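Local coordinates for protein iron-containing alcohol dehydrogenase (PDB 3JZD) that probably catalyses the NAD(P)H-dependent reduction of maleylacetate to 3-oxoadipate as a homodimeric member of the iron-containing alcohol dehydrogenase family, at residues A[161-164]-A[165-169]; A[300-304]-A[305-309]; A[262-265]-A[266-270]; A[309-312]-A[313-316]. All coordinates share one frame; numbering follows the deposited sequence.

Interaction 1 (A[161-164]-A[165-169]). With NAD (nicotinamide-adenine-dinucleotide), chain E.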
# COMPACT_ATOMS: atom_id res chain seq x y z
N VAL A 161 -12.79 -10.47 19.86
CA VAL A 161 -14.19 -10.59 20.31
C VAL A 161 -14.34 -10.19 21.79
O VAL A 161 -15.24 -9.47 22.14
CB VAL A 161 -14.75 -12.04 20.05
CG1 VAL A 161 -16.05 -12.31 20.88
CG2 VAL A 161 -15.00 -12.23 18.58
N GLY A 162 -13.41 -10.64 22.62
CA GLY A 162 -13.42 -10.32 24.03
C GLY A 162 -12.76 -8.99 24.36
O GLY A 162 -12.65 -8.65 25.51
N LEU A 163 -12.32 -8.21 23.37
CA LEU A 163 -11.80 -6.88 23.66
C LEU A 163 -13.02 -6.17 24.30
O LEU A 163 -14.07 -6.11 23.70
CB LEU A 163 -11.38 -6.17 22.39
CG LEU A 163 -10.72 -4.79 22.56
CD1 LEU A 163 -9.47 -4.91 23.38
CD2 LEU A 163 -10.41 -4.20 21.19
N PRO A 164 -12.89 -5.67 25.52
CA PRO A 164 -14.07 -5.06 26.16
C PRO A 164 -14.67 -3.93 25.37
O PRO A 164 -14.00 -3.30 24.53
CB PRO A 164 -13.54 -4.54 27.50
CG PRO A 164 -12.32 -5.35 27.78
CD PRO A 164 -11.71 -5.62 26.38
N ARG A 165 -15.95 -3.69 25.65
CA ARG A 165 -16.72 -2.69 24.96
C ARG A 165 -16.06 -1.30 25.03
O ARG A 165 -16.11 -0.56 24.06
CB ARG A 165 -18.12 -2.66 25.56
CG ARG A 165 -19.07 -1.70 24.85
CD ARG A 165 -20.47 -1.74 25.45
NE ARG A 165 -20.98 -3.10 25.44
CZ ARG A 165 -21.46 -3.73 24.37
NH1 ARG A 165 -21.54 -3.13 23.20
NH2 ARG A 165 -21.89 -4.98 24.48
N GLY A 166 -15.41 -0.98 26.15
CA GLY A 166 -14.77 0.31 26.28
C GLY A 166 -13.52 0.48 25.42
O GLY A 166 -13.39 1.43 24.60
N LEU A 167 -12.57 -0.41 25.62
CA LEU A 167 -11.34 -0.36 24.84
C LEU A 167 -11.62 -0.56 23.33
O LEU A 167 -10.90 -0.01 22.51
CB LEU A 167 -10.30 -1.34 25.37
CG LEU A 167 -8.87 -1.30 24.83
CD1 LEU A 167 -8.33 0.15 24.91
CD2 LEU A 167 -7.97 -2.36 25.63
N SER A 168 -12.70 -1.26 22.97
CA SER A 168 -12.98 -1.49 21.54
C SER A 168 -13.24 -0.13 20.90
O SER A 168 -12.81 0.12 19.76
CB SER A 168 -14.16 -2.43 21.33
OG SER A 168 -13.92 -3.75 21.83
N VAL A 169 -13.94 0.75 21.62
CA VAL A 169 -14.22 2.10 21.09
C VAL A 169 -13.00 3.01 21.14
O VAL A 169 -12.62 3.60 20.11
CB VAL A 169 -15.41 2.78 21.83
CG1 VAL A 169 -15.74 4.15 21.23
CG2 VAL A 169 -16.66 1.87 21.79
PA NAD E . -2.48 -2.24 25.86
O1A NAD E . -1.56 -3.08 25.02
O2A NAD E . -1.67 -1.48 26.82
O5B NAD E . -3.69 -3.13 26.44
C5B NAD E . -4.48 -2.66 27.53
C4B NAD E . -5.09 -3.86 28.25
O4B NAD E . -6.04 -4.52 27.44
C3B NAD E . -4.03 -4.90 28.58
O3B NAD E . -4.22 -5.43 29.86
C2B NAD E . -4.28 -6.02 27.59
O2B NAD E . -3.86 -7.27 28.09
C1B NAD E . -5.79 -5.91 27.41
N9A NAD E . -6.23 -6.44 26.12
C8A NAD E . -5.67 -6.09 24.91
N7A NAD E . -6.35 -6.74 23.95
C5A NAD E . -7.32 -7.49 24.49
C6A NAD E . -8.26 -8.37 23.95
N6A NAD E . -8.58 -8.38 22.67
N1A NAD E . -9.09 -9.05 24.80
C2A NAD E . -9.01 -8.86 26.16
N3A NAD E . -8.09 -7.98 26.70
C4A NAD E . -7.23 -7.31 25.87
O3 NAD E . -3.36 -1.16 25.06
PN NAD E . -3.05 -0.54 23.60
O1N NAD E . -3.91 0.72 23.58
O2N NAD E . -3.16 -1.60 22.57
O5D NAD E . -1.54 -0.15 23.58
C5D NAD E . -1.12 1.11 24.00
C4D NAD E . 0.38 1.05 24.19
O4D NAD E . 0.94 0.81 22.92
C3D NAD E . 0.96 2.36 24.68
O3D NAD E . 2.15 2.09 25.34
C2D NAD E . 1.22 3.09 23.40
O2D NAD E . 2.13 4.14 23.57
C1D NAD E . 1.72 1.93 22.54
N1N NAD E . 1.62 2.23 21.11
C2N NAD E . 2.78 2.31 20.38
C3N NAD E . 2.74 2.59 19.02
C7N NAD E . 4.01 2.59 18.20
O7N NAD E . 3.94 2.81 16.82
N7N NAD E . 5.19 2.34 18.73
C4N NAD E . 1.49 2.78 18.40
C5N NAD E . 0.32 2.69 19.14
C6N NAD E . 0.39 2.38 20.51

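Interaction 2 (A[300-304]-A[305-309])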
# COMPACT_ATOMS: atom_id res chain seq x y z
N ASP A 300 -18.92 12.80 18.87
CA ASP A 300 -20.17 12.02 18.93
C ASP A 300 -19.92 10.52 18.79
O ASP A 300 -20.62 9.72 19.40
CB ASP A 300 -21.18 12.42 17.85
CG ASP A 300 -21.76 13.78 18.04
OD1 ASP A 300 -21.57 14.37 19.13
OD2 ASP A 300 -22.39 14.29 17.08
N LEU A 301 -18.97 10.13 17.96
CA LEU A 301 -18.68 8.70 17.76
C LEU A 301 -18.21 8.07 19.07
O LEU A 301 -18.54 6.90 19.39
CB LEU A 301 -17.60 8.53 16.69
CG LEU A 301 -17.27 7.16 16.11
CD1 LEU A 301 -18.55 6.58 15.52
CD2 LEU A 301 -16.16 7.34 15.05
N ALA A 302 -17.47 8.87 19.86
CA ALA A 302 -17.00 8.40 21.15
C ALA A 302 -18.15 8.38 22.13
O ALA A 302 -18.42 7.37 22.78
CB ALA A 302 -15.87 9.30 21.72
N GLN A 303 -18.82 9.53 22.23
CA GLN A 303 -19.86 9.69 23.22
C GLN A 303 -21.05 8.75 23.11
O GLN A 303 -21.48 8.17 24.09
CB GLN A 303 -20.39 11.10 23.23
CG GLN A 303 -21.07 11.34 24.58
CD GLN A 303 -21.81 12.60 24.64
OE1 GLN A 303 -22.50 12.97 23.68
NE2 GLN A 303 -21.74 13.27 25.78
N ARG A 304 -21.56 8.59 21.89
CA ARG A 304 -22.68 7.74 21.57
C ARG A 304 -22.42 6.27 21.94
O ARG A 304 -23.35 5.52 22.21
CB ARG A 304 -22.95 7.85 20.07
CG ARG A 304 -24.00 6.94 19.48
CD ARG A 304 -24.08 7.06 17.89
NE ARG A 304 -24.28 8.44 17.41
CZ ARG A 304 -23.42 9.19 16.68
NH1 ARG A 304 -22.21 8.71 16.23
NH2 ARG A 304 -23.80 10.44 16.36
N HIS A 305 -21.16 5.86 21.98
CA HIS A 305 -20.86 4.47 22.26
C HIS A 305 -20.16 4.28 23.59
O HIS A 305 -19.36 3.38 23.73
CB HIS A 305 -20.06 3.85 21.12
CG HIS A 305 -20.72 4.03 19.80
ND1 HIS A 305 -20.35 5.01 18.92
CD2 HIS A 305 -21.81 3.43 19.27
CE1 HIS A 305 -21.15 4.98 17.87
NE2 HIS A 305 -22.05 4.04 18.06
N GLY A 306 -20.46 5.14 24.55
CA GLY A 306 -19.99 4.96 25.91
C GLY A 306 -18.56 5.28 26.28
O GLY A 306 -18.18 5.00 27.39
N ALA A 307 -17.77 5.87 25.40
CA ALA A 307 -16.41 6.21 25.80
C ALA A 307 -16.44 7.53 26.60
O ALA A 307 -17.32 8.36 26.39
CB ALA A 307 -15.53 6.41 24.61
N PRO A 308 -15.46 7.72 27.48
CA PRO A 308 -15.32 9.01 28.17
C PRO A 308 -14.89 10.07 27.14
O PRO A 308 -14.21 9.75 26.15
CB PRO A 308 -14.19 8.76 29.17
CG PRO A 308 -13.49 7.59 28.70
CD PRO A 308 -14.43 6.75 27.88
N VAL A 309 -15.37 11.30 27.33
CA VAL A 309 -15.08 12.43 26.45
C VAL A 309 -14.46 13.63 27.20
O VAL A 309 -14.25 14.69 26.62
CB VAL A 309 -16.36 12.86 25.72
CG1 VAL A 309 -16.86 11.73 24.80
CG2 VAL A 309 -17.48 13.30 26.75
O HOH W 1 -20.15 8.35 26.47

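Interaction 3 (A[262-265]-A[266-270])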
# COMPACT_ATOMS: atom_id res chain seq x y z
N THR A 262 -8.93 9.24 22.55
CA THR A 262 -10.33 9.39 22.28
C THR A 262 -10.84 10.80 22.68
O THR A 262 -11.54 11.43 21.94
CB THR A 262 -11.12 8.32 23.02
OG1 THR A 262 -10.84 7.04 22.46
CG2 THR A 262 -12.63 8.58 22.96
N ILE A 263 -10.43 11.27 23.84
CA ILE A 263 -10.85 12.56 24.37
C ILE A 263 -10.20 13.73 23.67
O ILE A 263 -10.87 14.69 23.36
CB ILE A 263 -10.56 12.63 25.89
CG1 ILE A 263 -11.47 11.58 26.62
CG2 ILE A 263 -10.76 14.07 26.41
CD1 ILE A 263 -10.95 11.08 28.05
N VAL A 264 -8.90 13.64 23.43
CA VAL A 264 -8.14 14.72 22.82
C VAL A 264 -8.42 14.92 21.30
O VAL A 264 -8.47 16.05 20.82
CB VAL A 264 -6.61 14.51 23.08
CG1 VAL A 264 -5.72 15.53 22.25
CG2 VAL A 264 -6.36 14.62 24.60
N LEU A 265 -8.62 13.84 20.55
CA LEU A 265 -8.78 13.96 19.11
C LEU A 265 -9.73 15.07 18.62
O LEU A 265 -9.34 15.90 17.82
CB LEU A 265 -9.09 12.60 18.49
CG LEU A 265 -9.21 12.62 16.98
CD1 LEU A 265 -7.86 12.94 16.38
CD2 LEU A 265 -9.75 11.18 16.50
N PRO A 266 -10.97 15.12 19.09
CA PRO A 266 -11.78 16.19 18.57
C PRO A 266 -11.21 17.63 18.78
O PRO A 266 -11.38 18.52 17.92
CB PRO A 266 -13.09 16.02 19.35
CG PRO A 266 -13.13 14.56 19.79
CD PRO A 266 -11.67 14.30 20.10
N HIS A 267 -10.57 17.87 19.93
CA HIS A 267 -10.03 19.19 20.28
C HIS A 267 -8.74 19.51 19.55
O HIS A 267 -8.46 20.68 19.22
CB HIS A 267 -9.88 19.30 21.80
CG HIS A 267 -11.16 19.05 22.53
ND1 HIS A 267 -11.49 17.82 23.07
CD2 HIS A 267 -12.25 19.83 22.67
CE1 HIS A 267 -12.71 17.88 23.57
NE2 HIS A 267 -13.19 19.10 23.34
N ALA A 268 -7.94 18.47 19.30
CA ALA A 268 -6.72 18.63 18.52
C ALA A 268 -7.16 18.93 17.08
O ALA A 268 -6.57 19.79 16.38
CB ALA A 268 -5.82 17.35 18.61
N LEU A 269 -8.22 18.26 16.61
CA LEU A 269 -8.71 18.55 15.25
C LEU A 269 -9.31 19.97 15.22
O LEU A 269 -9.02 20.74 14.30
CB LEU A 269 -9.69 17.49 14.72
CG LEU A 269 -9.10 16.08 14.52
CD1 LEU A 269 -10.14 15.11 14.12
CD2 LEU A 269 -7.95 16.05 13.49
N ALA A 270 -10.10 20.35 16.23
CA ALA A 270 -10.65 21.71 16.23
C ALA A 270 -9.52 22.78 16.16
O ALA A 270 -9.65 23.81 15.47
CB ALA A 270 -11.55 21.96 17.45

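Interaction 4 (A[309-312]-A[313-316])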
# COMPACT_ATOMS: atom_id res chain seq x y z
N VAL A 309 -15.37 11.30 27.33
CA VAL A 309 -15.08 12.43 26.45
C VAL A 309 -14.46 13.63 27.20
O VAL A 309 -14.25 14.69 26.62
CB VAL A 309 -16.36 12.86 25.72
CG1 VAL A 309 -16.86 11.73 24.80
CG2 VAL A 309 -17.48 13.30 26.75
N ALA A 310 -14.18 13.44 28.49
CA ALA A 310 -13.63 14.50 29.33
C ALA A 310 -12.44 13.93 30.05
O ALA A 310 -12.54 12.86 30.66
CB ALA A 310 -14.70 14.98 30.34
N LEU A 311 -11.29 14.63 29.99
CA LEU A 311 -10.11 14.18 30.71
C LEU A 311 -10.40 14.06 32.20
O LEU A 311 -9.75 13.28 32.92
CB LEU A 311 -8.90 15.13 30.50
CG LEU A 311 -8.35 15.30 29.09
CD1 LEU A 311 -7.31 16.40 29.07
CD2 LEU A 311 -7.79 13.91 28.55
N ARG A 312 -11.38 14.82 32.66
CA ARG A 312 -11.77 14.80 34.06
C ARG A 312 -12.11 13.37 34.49
O ARG A 312 -11.85 12.95 35.60
CB ARG A 312 -13.01 15.69 34.29
CG ARG A 312 -13.47 15.76 35.77
CD ARG A 312 -14.88 16.34 36.02
NE ARG A 312 -15.37 17.14 34.89
CZ ARG A 312 -16.06 16.65 33.84
NH1 ARG A 312 -16.38 15.35 33.75
NH2 ARG A 312 -16.45 17.46 32.87
N ASP A 313 -12.75 12.63 33.59
CA ASP A 313 -13.20 11.28 33.87
C ASP A 313 -12.17 10.18 33.78
O ASP A 313 -12.47 9.09 34.19
CB ASP A 313 -14.37 10.96 32.99
CG ASP A 313 -15.51 11.90 33.27
OD1 ASP A 313 -15.62 12.34 34.44
OD2 ASP A 313 -16.28 12.21 32.35
N ILE A 314 -10.98 10.46 33.29
CA ILE A 314 -9.93 9.46 33.20
C ILE A 314 -8.71 9.84 34.04
O ILE A 314 -7.57 9.44 33.74
CB ILE A 314 -9.55 9.08 31.74
CG1 ILE A 314 -9.01 10.31 30.98
CG2 ILE A 314 -10.77 8.53 30.98
CD1 ILE A 314 -7.95 9.96 29.90
N GLY A 315 -8.91 10.63 35.08
CA GLY A 315 -7.82 10.86 36.03
C GLY A 315 -6.89 12.03 35.81
O GLY A 315 -5.77 12.02 36.32
N MSE A 316 -7.32 13.03 35.04
CA MSE A 316 -6.50 14.21 34.85
C MSE A 316 -6.95 15.17 35.94
O MSE A 316 -8.14 15.38 36.10
CB MSE A 316 -6.77 14.85 33.50
CG MSE A 316 -5.98 16.12 33.19
SE MSE A 316 -4.05 15.71 33.09
CE MSE A 316 -3.36 17.57 32.94
O HOH W 2 -16.54 11.63 29.91
O HOH W 3 -10.15 14.31 37.48

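Interaction 1 (A[161-164]-A[165-169])
One face of the NAD adenine carries L163, whose CD1 lies 3.5 Å from C5A of the cofactor while its CB stands over the exocyclic amine N6A; beside the same methyl sits L167, its CD2 3.7 Å from L163 CD1. This is the helix N-terminus that opens helix 165-182, with P164 as N-cap, and it doubles as one wall of the dinucleotide pocket. L163 reaches the base because its CG is anti to the backbone N (chi1 -176°). L167 turns to the sugar instead, its CD2 3.4 Å from the ring oxygen O4B of NAD. Branched apolar chains suit these places: they offer broad, unpolarised surfaces to a flat base and a ribose. The other flat group is the P164 carbonyl, whose oxygen takes two donors. S168 N approaches nearly along the C=O axis at 2.9 Å, whereas the S168 hydroxyl comes from above the carbonyl plane, OG donating to P164 O over 2.7 Å. Lacking an N-H, proline loses nothing ahead of the first turn. R220 reinforces the site by bonding both S168 OG and L163 O, and R165 makes a cation-pi contact with F211. Serine is small enough for this buried corner: with chi1 -64° its OG lies beside its own backbone N and 3.4 Å from L163 CG.

Interaction 2 (A[300-304]-A[305-309])
A302 and A307 meet at the C-terminal end of helix 294-304, closed by a Schellman motif in which G306 is the C-prime residue. Backbone bonds define it. A307 N reaches back to A302 O (3.1 Å), and G306 N to Q303 O (3.2 Å). A302 O also accepts H305 N, which arrives over the opposite face of the carbonyl plane from A307 N. Glycine suits position 306 because its phi is positive. One water donates to both Q303 O and A307 O, tying the last turn to the departing chain. Among side-chain bonds, H305 ND1 donates to L301 O over 2.7 Å, nearly straight at 169°, in the carbonyl plane on a lone pair, with the oxygen also in the ring plane. A chi1 of -54° brings the imidazole back over the helix end for this bond. The ring's face makes a CH-pi contact with R304, CG lying 3.9 Å from the centroid, and F211 meets the ring edge-to-face. The apolar contacts join small groups: A302 CB is 4.1 Å from A307 CB, the hydrophobic pair expected of a Schellman turn, and these alanines let T262 of helix 257-272 pack closely. Farther along, V309 folds back on the helix, its CG1 lying 4.0 Å from A302 CB and 3.9 Å from Q303 CB.

Interaction 3 (A[262-265]-A[266-270])
L265 and L269, one helical turn apart, form the apolar centre, with L265 CD1 3.9 Å from L269 CG. L265 swings its CG anti to the backbone N (chi1 -177°) and L269 places its own beside the backbone N, so the two chains slant across each other; both also rest on L298 of helix 294-304. On another side of helix 257-272, V264 CG1 meets A268 CB at 4.1 Å, the short alanine allowing H242 of helix 241-253 to lie close against both. P266 wedges in between turns. P266 CD is pressed to 3.5 Å from L265 CB, tighter than usual for two carbons, and also stands 3.4 Å from T262 O, where an ordinary helix would bring an N-H. The result is a kink: neither residue 266 nor 267 makes its normal bond to the preceding turn. Polar groups at the edge adapt to this. H267 N makes only a weak bond to V264 O, while A268 N bonds the same oxygen well, at 2.9 Å and 163°; L269 N to L265 O resumes the regular pattern. I263 O, which would otherwise accept H267 N, is served by the imidazole instead: ND1 donates over 3.2 Å, with the oxygen in the ring plane. The other ring nitrogen, NE2, is hydrogen-bonded to V355 O near the C-terminus. A histidine here thus offsets one of the losses caused by proline, and a carbonyl oxygen facing each ring nitrogen would tend to favour protonation at both.

Interaction 4 (A[309-312]-A[313-316])
D313 opens the second half by bonding back to A310: its N lies 2.9 Å from A310 O, above the carbonyl plane. Its carboxylate runs alongside R312, both chains pointing the same way, and forms a salt bridge from R312 NH1 to D313 OD1 at 3.2 Å. The bond is weak, since the N-H is bent (131°) and the two flat groups are turned 61° apart. Charged residues suit this exposed rim, and a water joins D313 OD2 to V309 N. I314 follows, its N bonding L311 O at 3.1 Å. With chi1 61° its CG1 sits between backbone N and carbonyl carbon, bringing CD1 to 4.2 Å from L311 CD2; both side chains bear on I263 of helix 257-272. The backbone here makes a short 3-10 turn within the loop joining helices 294-304 and 321-328 of the helical C-terminal half, and backbone bonds from L311 to A351 and R312 to Y352 dock it on helix 341-353. At G315 the chain reverses with a positive phi, a conformation in which a side chain would jam against the preceding carbonyl. M316, present as selenomethionine, then donates its N to L311 O at 3.2 Å, from the face opposite I314 N. Its CB packs 3.7 Å from L311 CB, and its long flexible chain reaches L249 and F253 of helix 241-253. A water spans R312 O and M316 O.

The touching residues of interaction 3 are all buried, and its side chains pack against several neighbouring helices; the other three each combine a buried side with exposed residues. Interaction 1 alone touches NAD, while interactions 2 to 4 cluster away from the cofactor. Interactions 2 and 4 are consecutive, sharing V309, and both pack on the helix of interaction 3: A302 and P308 meet T262, while I263 reaches A310, L311 and I314. V169 joins interaction 1 to interaction 2. At a helix start, a first-turn serine grips the N-cap carbonyl; a helix end is closed by a glycine, with a histidine bonding back; a mid-helix proline kink is served by another histidine. Only in interaction 4 does a salt bridge, a weak one, join the two segments.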